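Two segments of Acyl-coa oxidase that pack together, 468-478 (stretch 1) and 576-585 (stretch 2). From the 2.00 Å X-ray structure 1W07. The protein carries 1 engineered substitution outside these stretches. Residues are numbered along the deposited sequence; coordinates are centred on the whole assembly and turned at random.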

# COMPACT_ATOMS: atom_id res chain seq x y z
N ARG B 468 -22.61 26.99 -15.24
CA ARG B 468 -21.44 27.36 -16.00
C ARG B 468 -20.61 28.27 -15.11
O ARG B 468 -20.87 29.47 -15.02
CB ARG B 468 -21.83 28.11 -17.28
CG ARG B 468 -22.35 27.21 -18.39
CD ARG B 468 -22.33 27.94 -19.73
NE ARG B 468 -22.68 27.06 -20.84
CZ ARG B 468 -22.60 27.42 -22.12
NH1 ARG B 468 -22.18 28.64 -22.45
NH2 ARG B 468 -22.94 26.56 -23.07
N SER B 469 -19.62 27.68 -14.44
CA SER B 469 -18.74 28.42 -13.56
C SER B 469 -18.28 29.72 -14.23
O SER B 469 -17.99 29.75 -15.43
CB SER B 469 -17.53 27.55 -13.21
OG SER B 469 -16.74 28.16 -12.21
N GLY B 470 -18.20 30.79 -13.45
CA GLY B 470 -17.78 32.07 -13.99
C GLY B 470 -16.28 32.26 -13.96
O GLY B 470 -15.77 33.33 -14.31
N VAL B 471 -15.57 31.22 -13.55
CA VAL B 471 -14.11 31.26 -13.46
C VAL B 471 -13.48 31.84 -14.73
O VAL B 471 -13.71 31.34 -15.83
CB VAL B 471 -13.53 29.86 -13.21
CG1 VAL B 471 -12.02 29.89 -13.32
CG2 VAL B 471 -13.94 29.36 -11.83
N GLN B 472 -12.69 32.89 -14.55
CA GLN B 472 -12.01 33.54 -15.67
C GLN B 472 -10.53 33.70 -15.33
O GLN B 472 -9.70 33.95 -16.21
CB GLN B 472 -12.63 34.92 -15.95
CG GLN B 472 -14.07 34.87 -16.45
CD GLN B 472 -14.62 36.25 -16.81
OE1 GLN B 472 -14.02 36.97 -17.62
NE2 GLN B 472 -15.75 36.61 -16.23
N LYS B 473 -10.22 33.55 -14.05
CA LYS B 473 -8.84 33.67 -13.57
C LYS B 473 -8.59 32.63 -12.48
O LYS B 473 -9.50 32.27 -11.73
CB LYS B 473 -8.59 35.07 -13.00
CG LYS B 473 -9.39 35.39 -11.74
CD LYS B 473 -8.99 36.74 -11.13
CE LYS B 473 -9.87 37.87 -11.63
NZ LYS B 473 -11.25 37.78 -11.05
N ALA B 474 -7.34 32.17 -12.40
CA ALA B 474 -6.96 31.16 -11.42
C ALA B 474 -7.45 31.52 -10.02
O ALA B 474 -7.96 30.67 -9.30
CB ALA B 474 -5.43 30.99 -11.41
N GLU B 475 -7.29 32.79 -9.67
CA GLU B 475 -7.69 33.30 -8.36
C GLU B 475 -9.16 33.02 -8.04
O GLU B 475 -9.54 32.95 -6.87
CB GLU B 475 -7.43 34.82 -8.29
CG GLU B 475 -5.96 35.25 -8.30
CD GLU B 475 -5.23 34.90 -9.59
OE1 GLU B 475 -5.80 35.12 -10.68
OE2 GLU B 475 -4.08 34.40 -9.52
N ASP B 476 -9.98 32.86 -9.07
CA ASP B 476 -11.40 32.59 -8.84
C ASP B 476 -11.65 31.25 -8.16
O ASP B 476 -12.70 31.03 -7.55
CB ASP B 476 -12.18 32.66 -10.16
CG ASP B 476 -12.20 34.05 -10.76
OD1 ASP B 476 -12.47 35.02 -10.01
OD2 ASP B 476 -11.97 34.19 -11.98
N TRP B 477 -10.69 30.33 -8.26
CA TRP B 477 -10.85 29.03 -7.64
C TRP B 477 -10.62 29.05 -6.14
O TRP B 477 -10.63 28.00 -5.50
CB TRP B 477 -9.93 28.00 -8.30
CG TRP B 477 -10.49 27.46 -9.58
CD1 TRP B 477 -10.03 27.67 -10.85
CD2 TRP B 477 -11.63 26.61 -9.71
NE1 TRP B 477 -10.80 27.00 -11.76
CE2 TRP B 477 -11.80 26.35 -11.09
CE3 TRP B 477 -12.53 26.04 -8.79
CZ2 TRP B 477 -12.84 25.54 -11.57
CZ3 TRP B 477 -13.55 25.24 -9.28
CH2 TRP B 477 -13.70 25.00 -10.65
N LEU B 478 -10.42 30.24 -5.57
CA LEU B 478 -10.21 30.38 -4.13
C LEU B 478 -11.51 30.86 -3.50
O LEU B 478 -11.59 31.09 -2.29
CB LEU B 478 -9.07 31.36 -3.83
CG LEU B 478 -7.69 30.98 -4.37
CD1 LEU B 478 -6.67 32.10 -4.08
CD2 LEU B 478 -7.24 29.63 -3.77
N CYS B 576 -20.27 22.50 -16.67
CA CYS B 576 -20.31 23.65 -15.77
C CYS B 576 -18.87 24.13 -15.59
O CYS B 576 -18.62 25.22 -15.09
CB CYS B 576 -20.95 23.21 -14.45
SG CYS B 576 -21.08 24.42 -13.09
N ILE B 577 -17.93 23.29 -16.02
CA ILE B 577 -16.49 23.59 -15.95
C ILE B 577 -15.89 23.27 -17.32
O ILE B 577 -16.13 22.21 -17.87
CB ILE B 577 -15.78 22.71 -14.90
CG1 ILE B 577 -16.23 23.12 -13.50
CG2 ILE B 577 -14.26 22.87 -15.02
CD1 ILE B 577 -15.63 22.27 -12.40
N THR B 578 -15.11 24.21 -17.85
CA THR B 578 -14.48 24.02 -19.16
C THR B 578 -13.01 23.64 -18.99
O THR B 578 -12.42 23.83 -17.92
CB THR B 578 -14.58 25.31 -20.00
OG1 THR B 578 -14.34 25.01 -21.38
CG2 THR B 578 -13.56 26.32 -19.55
N PRO B 579 -12.39 23.07 -20.03
CA PRO B 579 -10.98 22.69 -19.93
C PRO B 579 -10.09 23.86 -19.53
O PRO B 579 -9.10 23.68 -18.82
CB PRO B 579 -10.67 22.17 -21.32
CG PRO B 579 -11.95 21.51 -21.71
CD PRO B 579 -12.99 22.51 -21.26
N LYS B 580 -10.43 25.05 -19.99
CA LYS B 580 -9.64 26.24 -19.68
C LYS B 580 -9.75 26.58 -18.20
O LYS B 580 -8.76 26.95 -17.57
CB LYS B 580 -10.12 27.42 -20.53
CG LYS B 580 -9.27 28.67 -20.35
CD LYS B 580 -9.91 29.88 -21.03
CE LYS B 580 -9.25 31.17 -20.57
NZ LYS B 580 -10.04 32.38 -20.94
N GLN B 581 -10.95 26.47 -17.65
CA GLN B 581 -11.13 26.78 -16.24
C GLN B 581 -10.45 25.69 -15.40
O GLN B 581 -10.03 25.94 -14.27
CB GLN B 581 -12.61 26.85 -15.89
CG GLN B 581 -13.39 27.91 -16.67
CD GLN B 581 -14.89 27.84 -16.42
OE1 GLN B 581 -15.48 26.76 -16.42
NE2 GLN B 581 -15.50 29.00 -16.21
N ALA B 582 -10.33 24.50 -15.98
CA ALA B 582 -9.70 23.37 -15.30
C ALA B 582 -8.20 23.62 -15.21
O ALA B 582 -7.56 23.30 -14.22
CB ALA B 582 -9.98 22.07 -16.05
N SER B 583 -7.67 24.22 -16.27
CA SER B 583 -6.25 24.54 -16.34
C SER B 583 -5.94 25.67 -15.36
O SER B 583 -4.83 25.77 -14.84
CB SER B 583 -5.88 24.94 -17.77
OG SER B 583 -4.47 24.94 -17.95
N LEU B 584 -6.93 26.53 -15.11
CA LEU B 584 -6.77 27.64 -14.17
C LEU B 584 -6.74 27.10 -12.73
O LEU B 584 -6.04 27.64 -11.87
CB LEU B 584 -7.93 28.63 -14.32
CG LEU B 584 -7.92 29.49 -15.59
CD1 LEU B 584 -9.21 30.29 -15.72
CD2 LEU B 584 -6.70 30.40 -15.54
N ALA B 585 -7.50 26.04 -12.48
CA ALA B 585 -7.54 25.44 -11.15
C ALA B 585 -6.18 24.82 -10.86
O ALA B 585 -5.67 24.92 -9.75
CB ALA B 585 -8.62 24.37 -11.08

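Stretch 1 is a loop from Arg468 to Lys473 that closes into a short 3-10 segment, residues 474-478, whereas stretch 2 runs as a loop from Cys576 to Thr578 and enters a helix at Pro579. The two run in the same general direction: the CA atoms of Arg468 and Cys576 lie 3.9 Å apart, those of Val471 and Gln581 6.1 Å, and those of Ala474 and Leu584 4.5 Å. Together the stretches bury 558 Å² of surface, although they are at least 100 residues apart in sequence wherever they touch.

One hydrogen bond joins backbone to backbone, from Ser469 N to Cys576 O (2.7 Å), and it fixes the two chains at the start of the contact. Beyond it stretch 2 turns into its helix, and the polar link passes to side chains. Gln581 points toward the loop, and its amide nitrogen NE2 donates to two carbonyls, Ser469 O at 2.7 Å and Val471 O at 3.0 Å. A primary amide carries two hydrogens, so a single side chain can serve both carbonyls of the loop. The other end of the same amide is also engaged, since Gln581 OE1 accepts from Thr578 N at 2.9 Å, which ties the side chain back to the residue just before its own helix.

Trp477 also points toward stretch 2. Its indole NE1 donates to Gln581 O at 2.8 Å, near the plane of the ring, as expected for an N-H that lies in that plane. This carbonyl also accepts the helical hydrogen bond from Ala585 N (Ala585 N to Gln581 O, 3.1 Å), so the indole joins the helix without displacing that bond. Ala585 covers one face of the ring: its CB sits 3.6 Å from the centroid of the five-membered ring and 14° off the normal, a CH-pi contact. At the ring edge, Trp477 CH2 meets Ile577 CD1 at 3.8 Å, which extends the apolar contact back to the loop preceding the helix.

Leu584, one helical turn after Gln581, supplies much of the remaining apolar surface. Its CD1 packs 3.7 Å from Val471 CG1, and its CD2 lies 4.4 Å from Ala474 CB.

Within stretch 1, the turn leading into the 3-10 segment is braced by Asp476. Its OD1 forms a salt bridge with Lys473 NZ at 3.2 Å, while the backbone hydrogen bond from Asp476 N to Lys473 O (2.8 Å) closes the turn.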